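Local coordinates for phosphate-binding protein PstS (PDB 4N13) that binds inorganic phosphate with micromolar affinity as the solute-binding lipoprotein of the PstSACB ABC transporter, which imports phosphate into Borrelia burgdorferi, at residues S204-Y209 / K219-R224; A88-T93 / I187-A192. All coordinates share one frame; numbering follows the deposited sequence.

How the interactions relate
Strand 80-93 ties the two contacts together; their centres lie about 11 Å apart, and both reach the same mixed sheet. Interaction 2 pairs its end, 88-93, with strand 183-188; interaction 1 joins the turn after strand 201-205 to the loop that leads into strand 223-230, and both of those strands also neighbour 80-93. Two probable hydrogen bonds link them directly: Tyr220 OH to Leu89 O at 2.7 Å, and Leu89 N to Ile222 O at 3.0 Å. Both contacts approach the phosphate site inferred from relatives: the side chain of Leu89 lies about 4 Å from that of Ser139, and that of Ile222 about 9 Å from the same serine.

Interaction 1 (S204-Y209 / K219-R224); sequences SVNSTY and KYTIKR. With SO4 (sulfate ion), chain E.
Lys219 runs its extended side chain past Thr208, which belongs to a type I' beta turn, Val205 to Thr208, at the end of strand 201-205 in this periplasmic binding protein fold. Its CG touches Thr208 OG1 (3.5 Å) and also nears the CG2 methyl. With every torsion beyond CG close to 180° in the conformer described here, one of two, NZ is carried clear of the turn and donates to O3 of a sulfate ion (2.6 Å), probably from the crystallisation liquor. Thr208 OG1 itself donates to Asn206 O from above the carbonyl plane, a bond within the turn that holds the hydroxyl where it meets Lys219 CG. Tyr220 comes next. Its CG stands anti to the backbone N (chi1 -175°), and the ring reaches in beside the turn: Thr208 O lies in the ring plane at the CD1 edge (3.5 Å), while Val205 CG2 meets CE1 obliquely (4.0 Å). Its hydroxyl is hydrogen-bonded to strand 80-93 at Leu89 O, which places the ring between the turn and that strand. Thr221 then places OG1 near Val205 CG1 and crosses Asn206 at about a right angle; the amide of Asn206 is engaged through OD1 with Glu104 N. Ile222, centre of an inverse gamma turn, adds CD1 against Val205 CG1 at 4.3 Å. No direct hydrogen bond joins the segments, and a water bridges them instead: it donates to Val205 O and to Lys219 O, each at 2.9 Å, and accepts from Thr221 OG1 at 3.1 Å.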
ATOM      1  N   SER A 204      -0.805  -9.271  14.346  1.00  6.18           N
ATOM      2  CA  SER A 204       0.585  -9.169  13.902  1.00  6.59           C
ATOM      3  C   SER A 204       0.811 -10.146  12.758  1.00  6.34           C
ATOM      4  O   SER A 204       0.137 -11.192  12.659  1.00  6.64           O
ATOM      5  CB  SER A 204       1.568  -9.422  15.058  1.00  7.66           C
ATOM      6  OG  SER A 204       1.438 -10.712  15.624  1.00  8.23           O
ATOM      7  N   VAL A 205       1.730  -9.781  11.872  1.00  5.84           N
ATOM      8  CA  VAL A 205       2.079 -10.596  10.712  1.00  5.76           C
ATOM      9  C   VAL A 205       3.569 -10.895  10.812  1.00  6.17           C
ATOM     10  O   VAL A 205       4.392  -9.984  10.951  1.00  6.72           O
ATOM     11  CB  VAL A 205       1.751  -9.859   9.394  1.00  7.98           C
ATOM     12  CG1 VAL A 205       2.161 -10.692   8.185  1.00  9.23           C
ATOM     13  CG2 VAL A 205       0.271  -9.549   9.325  1.00  8.99           C
ATOM     14  N   ASN A 206       3.924 -12.171  10.810  1.00  6.60           N
ATOM     15  CA  ASN A 206       5.321 -12.588  11.022  1.00  6.74           C
ATOM     16  C   ASN A 206       5.826 -11.966  12.331  1.00  6.95           C
ATOM     17  O   ASN A 206       6.941 -11.440  12.386  1.00  7.60           O
ATOM     18  CB  ASN A 206       6.254 -12.176   9.877  1.00  6.80           C
ATOM     19  CG  ASN A 206       5.790 -12.630   8.532  1.00  8.11           C
ATOM     20  OD1 ASN A 206       5.103 -13.633   8.386  1.00  8.71           O
ATOM     21  ND2 ASN A 206       6.250 -11.928   7.513  1.00 12.43           N
ATOM     22  N   SER A 207       4.990 -12.012  13.371  1.00  6.77           N
ATOM     23  CA  SER A 207       5.347 -11.514  14.697  1.00  7.82           C
ATOM     24  C   SER A 207       5.613 -10.023  14.735  1.00  7.24           C
ATOM     25  O   SER A 207       6.230  -9.536  15.669  1.00 10.39           O
ATOM     26  CB  SER A 207       6.529 -12.287  15.277  1.00  9.89           C
ATOM     27  OG  SER A 207       6.174 -13.638  15.476  1.00 13.04           O
ATOM     28  N   THR A 208       5.057  -9.307  13.775  1.00  6.84           N
ATOM     29  CA  THR A 208       5.303  -7.885  13.629  1.00  7.29           C
ATOM     30  C   THR A 208       3.994  -7.105  13.570  1.00  6.84           C
ATOM     31  O   THR A 208       3.158  -7.361  12.710  1.00  7.10           O
ATOM     32  CB  THR A 208       6.097  -7.592  12.341  1.00  7.82           C
ATOM     33  OG1 THR A 208       7.231  -8.456  12.256  1.00  9.12           O
ATOM     34  CG2 THR A 208       6.541  -6.134  12.286  1.00  8.75           C
ATOM     35  N   TYR A 209       3.815  -6.158  14.486  1.00  8.24           N
ATOM     36  CA  TYR A 209       2.696  -5.246  14.395  1.00  7.71           C
ATOM     37  C   TYR A 209       3.024  -4.125  13.438  1.00  8.71           C
ATOM     38  O   TYR A 209       4.178  -3.695  13.363  1.00  9.68           O
ATOM     39  CB  TYR A 209       2.342  -4.684  15.771  1.00  8.68           C
ATOM     40  CG  TYR A 209       1.596  -5.695  16.605  1.00  8.33           C
ATOM     41  CD1 TYR A 209       0.261  -5.994  16.343  1.00  9.01           C
ATOM     42  CD2 TYR A 209       2.230  -6.379  17.629  1.00  8.95           C
ATOM     43  CE1 TYR A 209      -0.414  -6.927  17.076  1.00 10.69           C
ATOM     44  CE2 TYR A 209       1.555  -7.310  18.382  1.00 10.32           C
ATOM     45  CZ  TYR A 209       0.223  -7.578  18.107  1.00 10.55           C
ATOM     46  OH  TYR A 209      -0.483  -8.510  18.850  1.00 13.13           O
ATOM     47  N   LYS A 219      10.035  -4.468   8.111  0.51  9.20           N
ATOM     48  CA  LYS A 219       9.769  -5.656   8.924  0.51  8.93           C
ATOM     49  C   LYS A 219       8.298  -6.058   8.840  0.51  8.90           C
ATOM     50  O   LYS A 219       7.975  -7.238   8.863  0.51  9.80           O
ATOM     51  CB  LYS A 219      10.144  -5.407  10.383  0.51  9.04           C
ATOM     52  CG  LYS A 219      10.063  -6.655  11.257  0.51 11.28           C
ATOM     53  CD  LYS A 219      10.658  -6.414  12.641  0.51 13.20           C
ATOM     54  CE  LYS A 219      10.597  -7.666  13.505  0.51 14.39           C
ATOM     55  NZ  LYS A 219      11.135  -7.452  14.871  0.51 16.60           N
ATOM     56  N   TYR A 220       7.413  -5.071   8.765  1.00  7.37           N
ATOM     57  CA  TYR A 220       6.007  -5.315   8.498  1.00  7.78           C
ATOM     58  C   TYR A 220       5.837  -5.342   7.003  1.00  8.35           C
ATOM     59  O   TYR A 220       6.175  -4.379   6.313  1.00  9.30           O
ATOM     60  CB  TYR A 220       5.121  -4.245   9.084  1.00  8.48           C
ATOM     61  CG  TYR A 220       3.662  -4.601   8.878  1.00  7.63           C
ATOM     62  CD1 TYR A 220       3.041  -5.532   9.690  1.00  7.71           C
ATOM     63  CD2 TYR A 220       2.924  -4.049   7.848  1.00  7.14           C
ATOM     64  CE1 TYR A 220       1.725  -5.870   9.505  1.00  7.84           C
ATOM     65  CE2 TYR A 220       1.592  -4.374   7.652  1.00  8.09           C
ATOM     66  CZ  TYR A 220       1.002  -5.302   8.488  1.00  7.29           C
ATOM     67  OH  TYR A 220      -0.312  -5.666   8.350  1.00  8.42           O
ATOM     68  N   THR A 221       5.304  -6.446   6.499  1.00  8.53           N
ATOM     69  CA  THR A 221       5.414  -6.769   5.093  1.00  9.01           C
ATOM     70  C   THR A 221       4.220  -6.356   4.213  1.00  9.86           C
ATOM     71  O   THR A 221       4.329  -6.332   2.992  1.00 11.44           O
ATOM     72  CB  THR A 221       5.665  -8.284   4.917  1.00 11.28           C
ATOM     73  OG1 THR A 221       4.665  -9.017   5.639  1.00 13.30           O
ATOM     74  CG2 THR A 221       7.055  -8.658   5.427  1.00 11.49           C
ATOM     75  N   ILE A 222       3.083  -6.043   4.819  1.00  8.26           N
ATOM     76  CA  ILE A 222       1.857  -5.811   4.046  1.00  7.73           C
ATOM     77  C   ILE A 222       1.692  -4.329   3.699  1.00  7.71           C
ATOM     78  O   ILE A 222       0.923  -3.603   4.317  1.00  7.84           O
ATOM     79  CB  ILE A 222       0.592  -6.338   4.777  1.00 10.97           C
ATOM     80  CG1 ILE A 222       0.835  -7.691   5.447  1.00 13.45           C
ATOM     81  CG2 ILE A 222      -0.571  -6.413   3.797  1.00 13.08           C
ATOM     82  CD1 ILE A 222       1.208  -8.778   4.512  1.00 15.34           C
ATOM     83  N   LYS A 223       2.471  -3.868   2.736  1.00  7.39           N
ATOM     84  CA  LYS A 223       2.388  -2.485   2.295  1.00  7.67           C
ATOM     85  C   LYS A 223       2.957  -2.343   0.915  1.00  8.02           C
ATOM     86  O   LYS A 223       3.831  -3.105   0.519  1.00  9.68           O
ATOM     87  CB  LYS A 223       3.119  -1.526   3.247  1.00  8.63           C
ATOM     88  CG  LYS A 223       4.650  -1.526   3.166  1.00 10.97           C
ATOM     89  CD  LYS A 223       5.300  -2.643   3.923  1.00 14.04           C
ATOM     90  CE  LYS A 223       6.826  -2.494   3.973  1.00 15.63           C
ATOM     91  NZ  LYS A 223       7.427  -2.701   2.613  1.00 18.79           N
ATOM     92  N   ARG A 224       2.451  -1.353   0.189  1.00  7.84           N
ATOM     93  CA  ARG A 224       3.095  -0.871  -1.018  1.00  8.29           C
ATOM     94  C   ARG A 224       4.029   0.262  -0.646  1.00  7.68           C
ATOM     95  O   ARG A 224       3.698   1.128   0.163  1.00  8.65           O
ATOM     96  CB  ARG A 224       2.059  -0.369  -2.008  1.00 11.23           C
ATOM     97  CG  ARG A 224       1.110  -1.442  -2.517  1.00 15.41           C
ATOM     98  CD  ARG A 224       0.629  -1.032  -3.867  1.00 18.90           C
ATOM     99  NE  ARG A 224      -0.393  -1.869  -4.489  1.00 18.71           N
ATOM    100  CZ  ARG A 224      -0.160  -2.856  -5.354  1.00 19.04           C
ATOM    101  NH1 ARG A 224       1.077  -3.239  -5.645  1.00 21.22           N
ATOM    102  NH2 ARG A 224      -1.175  -3.475  -5.926  1.00 19.40           N
TER
HETATM  103  S   SO4 E 304      14.205  -8.262  13.613  0.85 13.73           S
HETATM  104  O1  SO4 E 304      13.391  -8.899  12.573  0.85 13.69           O
HETATM  105  O2  SO4 E 304      14.295  -6.834  13.311  0.85 14.58           O
HETATM  106  O3  SO4 E 304      13.555  -8.461  14.898  0.85 16.76           O
HETATM  107  O4  SO4 E 304      15.554  -8.831  13.570  0.85 14.79           O
HETATM  108  O   HOH W   1       5.514  -8.714   8.639  1.00  8.80           O

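Interaction 2 (A88-T93 / I187-A192); sequences ALIFIT and IGLGYA
Ile90 and Ile187 face each other as an antiparallel hydrogen-bonded pair, joining strand 80-93 to strand 183-188 in the mixed sheet of this class II binding protein. Ile90 N donates to Ile187 O (2.8 Å), and Ile187 N returns a bond to Ile90 O (3.0 Å). Both isoleucines project from the same face of the sheet. From CB of Ile90 the side chain divides. Its CG2 methyl meets Leu189 CD1 (3.9 Å), the two side chains crossing at about a right angle. The other branch, CG1, sits between the backbone N and the carbonyl carbon (chi1 68°) and packs against Ile187 CG1 at 3.6 Å. At the tip, CD1 extends beyond the strand pair to Ala192 CB (3.7 Å), at the start of helix 192-197. Ile187 has a second neighbour on this face, since its CD1 touches Ile92 CG2, and Val173 of helix 170-179 adds to the apolar layer. Past the Leu89-Gly188 non-hydrogen-bonded pair the chain leaves the sheet in a short 3-10 segment, yet Leu189 N still bonds to Ala88 O at 2.9 Å, approaching from above the carbonyl plane, while Leu189 CB rests on Ala88 CB. Leu89 lies on the other face, where it touches Ser139, a phosphate ligand by similarity. Three backbone bonds thus set the register, whereas the side chains meeting across the strands are wholly aliphatic: their grip is by van der Waals contact and burial, and the polar linkage between the segments is confined to main-chain N-H and C=O groups.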
ATOM      1  N   ALA A  88      -0.001   1.017   3.599  1.00  8.73           N
ATOM      2  CA  ALA A  88      -0.028  -0.224   4.367  1.00  8.32           C
ATOM      3  C   ALA A  88      -1.433  -0.727   4.625  1.00  7.15           C
ATOM      4  O   ALA A  88      -2.366   0.062   4.787  1.00  8.27           O
ATOM      5  CB  ALA A  88       0.704  -0.037   5.698  1.00 10.13           C
ATOM      6  N   LEU A  89      -1.566  -2.043   4.701  1.00  6.63           N
ATOM      7  CA  LEU A  89      -2.840  -2.679   5.057  1.00  7.63           C
ATOM      8  C   LEU A  89      -2.632  -3.569   6.259  1.00  7.07           C
ATOM      9  O   LEU A  89      -1.537  -4.119   6.463  1.00  8.16           O
ATOM     10  CB  LEU A  89      -3.406  -3.498   3.901  1.00  9.47           C
ATOM     11  CG  LEU A  89      -3.724  -2.637   2.683  1.00 12.26           C
ATOM     12  CD1 LEU A  89      -2.539  -2.619   1.704  1.00 15.46           C
ATOM     13  CD2 LEU A  89      -5.011  -3.096   2.059  1.00 16.99           C
ATOM     14  N   ILE A  90      -3.702  -3.723   7.029  1.00  5.59           N
ATOM     15  CA  ILE A  90      -3.678  -4.503   8.250  1.00  4.88           C
ATOM     16  C   ILE A  90      -4.868  -5.454   8.248  1.00  4.72           C
ATOM     17  O   ILE A  90      -5.869  -5.229   7.561  1.00  5.95           O
ATOM     18  CB  ILE A  90      -3.712  -3.579   9.489  1.00  6.44           C
ATOM     19  CG1 ILE A  90      -5.056  -2.865   9.621  1.00  6.55           C
ATOM     20  CG2 ILE A  90      -2.579  -2.571   9.381  1.00  8.76           C
ATOM     21  CD1 ILE A  90      -5.153  -1.904  10.809  1.00  9.09           C
ATOM     22  N   PHE A  91      -4.711  -6.542   8.976  1.00  5.27           N
ATOM     23  CA  PHE A  91      -5.726  -7.575   9.076  1.00  5.65           C
ATOM     24  C   PHE A  91      -6.408  -7.518  10.437  1.00  5.09           C
ATOM     25  O   PHE A  91      -5.744  -7.474  11.483  1.00  6.84           O
ATOM     26  CB  PHE A  91      -5.101  -8.937   8.805  1.00  6.19           C
ATOM     27  CG  PHE A  91      -4.857  -9.154   7.340  1.00  7.71           C
ATOM     28  CD1 PHE A  91      -5.804  -9.811   6.573  1.00  8.43           C
ATOM     29  CD2 PHE A  91      -3.761  -8.613   6.703  1.00 10.38           C
ATOM     30  CE1 PHE A  91      -5.633  -9.982   5.201  1.00 10.81           C
ATOM     31  CE2 PHE A  91      -3.593  -8.777   5.314  1.00 11.81           C
ATOM     32  CZ  PHE A  91      -4.529  -9.472   4.597  1.00 10.68           C
ATOM     33  N   ILE A  92      -7.727  -7.501  10.406  1.00  5.94           N
ATOM     34  CA  ILE A  92      -8.539  -7.420  11.605  1.00  6.38           C
ATOM     35  C   ILE A  92      -9.414  -8.655  11.718  1.00  6.48           C
ATOM     36  O   ILE A  92      -9.828  -9.248  10.706  1.00  7.29           O
ATOM     37  CB  ILE A  92      -9.414  -6.151  11.651  1.00  7.33           C
ATOM     38  CG1 ILE A  92     -10.264  -5.990  10.398  1.00  8.66           C
ATOM     39  CG2 ILE A  92      -8.515  -4.922  11.840  1.00  8.42           C
ATOM     40  CD1 ILE A  92     -11.344  -4.948  10.543  1.00  9.14           C
ATOM     41  N   THR A  93      -9.678  -9.061  12.961  1.00  6.78           N
ATOM     42  CA  THR A  93     -10.526 -10.209  13.204  1.00  7.34           C
ATOM     43  C   THR A  93     -11.565  -9.888  14.240  1.00  7.76           C
ATOM     44  O   THR A  93     -11.442  -8.950  15.039  1.00  7.55           O
ATOM     45  CB  THR A  93      -9.736 -11.460  13.671  1.00  9.95           C
ATOM     46  OG1 THR A  93      -9.288 -11.288  15.010  1.00 12.01           O
ATOM     47  CG2 THR A  93      -8.558 -11.754  12.770  1.00 10.48           C
ATOM     48  N   ILE A 187      -7.998  -3.897   6.002  1.00  5.72           N
ATOM     49  CA  ILE A 187      -8.270  -2.467   5.903  1.00  5.66           C
ATOM     50  C   ILE A 187      -6.972  -1.680   5.798  1.00  5.58           C
ATOM     51  O   ILE A 187      -5.918  -2.162   6.183  1.00  6.23           O
ATOM     52  CB  ILE A 187      -9.102  -1.943   7.121  1.00  7.04           C
ATOM     53  CG1 ILE A 187      -8.338  -2.166   8.426  1.00  7.44           C
ATOM     54  CG2 ILE A 187     -10.481  -2.569   7.147  1.00  7.49           C
ATOM     55  CD1 ILE A 187      -9.076  -1.695   9.683  1.00  9.29           C
ATOM     56  N   GLY A 188      -7.073  -0.459   5.305  1.00  5.85           N
ATOM     57  CA  GLY A 188      -5.931   0.427   5.327  1.00  6.10           C
ATOM     58  C   GLY A 188      -5.500   0.751   6.734  1.00  5.97           C
ATOM     59  O   GLY A 188      -6.319   0.852   7.651  1.00  6.89           O
ATOM     60  N   LEU A 189      -4.203   0.984   6.900  1.00  6.74           N
ATOM     61  CA  LEU A 189      -3.630   1.322   8.188  1.00  6.92           C
ATOM     62  C   LEU A 189      -4.332   2.511   8.854  1.00  8.04           C
ATOM     63  O   LEU A 189      -4.422   2.578  10.087  1.00  9.38           O
ATOM     64  CB  LEU A 189      -2.142   1.640   8.004  1.00  7.11           C
ATOM     65  CG  LEU A 189      -1.377   2.109   9.233  1.00  8.54           C
ATOM     66  CD1 LEU A 189      -1.353   1.021  10.314  1.00 10.58           C
ATOM     67  CD2 LEU A 189       0.034   2.511   8.798  1.00 11.01           C
ATOM     68  N   GLY A 190      -4.775   3.480   8.061  1.00  8.71           N
ATOM     69  CA  GLY A 190      -5.431   4.668   8.591  1.00  9.80           C
ATOM     70  C   GLY A 190      -6.710   4.374   9.351  1.00 10.09           C
ATOM     71  O   GLY A 190      -7.215   5.246  10.049  1.00 13.02           O
ATOM     72  N   TYR A 191      -7.260   3.175   9.178  1.00  7.85           N
ATOM     73  CA  TYR A 191      -8.487   2.761   9.840  1.00  8.42           C
ATOM     74  C   TYR A 191      -8.234   1.938  11.091  1.00  7.93           C
ATOM     75  O   TYR A 191      -9.182   1.445  11.693  1.00  8.98           O
ATOM     76  CB  TYR A 191      -9.344   1.971   8.862  1.00  8.78           C
ATOM     77  CG  TYR A 191      -9.989   2.850   7.846  1.00 10.55           C
ATOM     78  CD1 TYR A 191     -11.250   3.408   8.104  1.00 14.18           C
ATOM     79  CD2 TYR A 191      -9.361   3.147   6.638  1.00 11.03           C
ATOM     80  CE1 TYR A 191     -11.869   4.233   7.198  1.00 15.72           C
ATOM     81  CE2 TYR A 191      -9.981   4.000   5.706  1.00 13.94           C
ATOM     82  CZ  TYR A 191     -11.226   4.536   6.013  1.00 15.22           C
ATOM     83  OH  TYR A 191     -11.860   5.356   5.125  1.00 18.32           O
ATOM     84  N   ALA A 192      -6.973   1.827  11.519  1.00  7.59           N
ATOM     85  CA  ALA A 192      -6.641   1.058  12.716  1.00  7.97           C
ATOM     86  C   ALA A 192      -7.384   1.591  13.935  1.00  8.21           C
ATOM     87  O   ALA A 192      -7.957   0.814  14.708  1.00  8.11           O
ATOM     88  CB  ALA A 192      -5.116   1.062  12.948  1.00  9.19           C
TER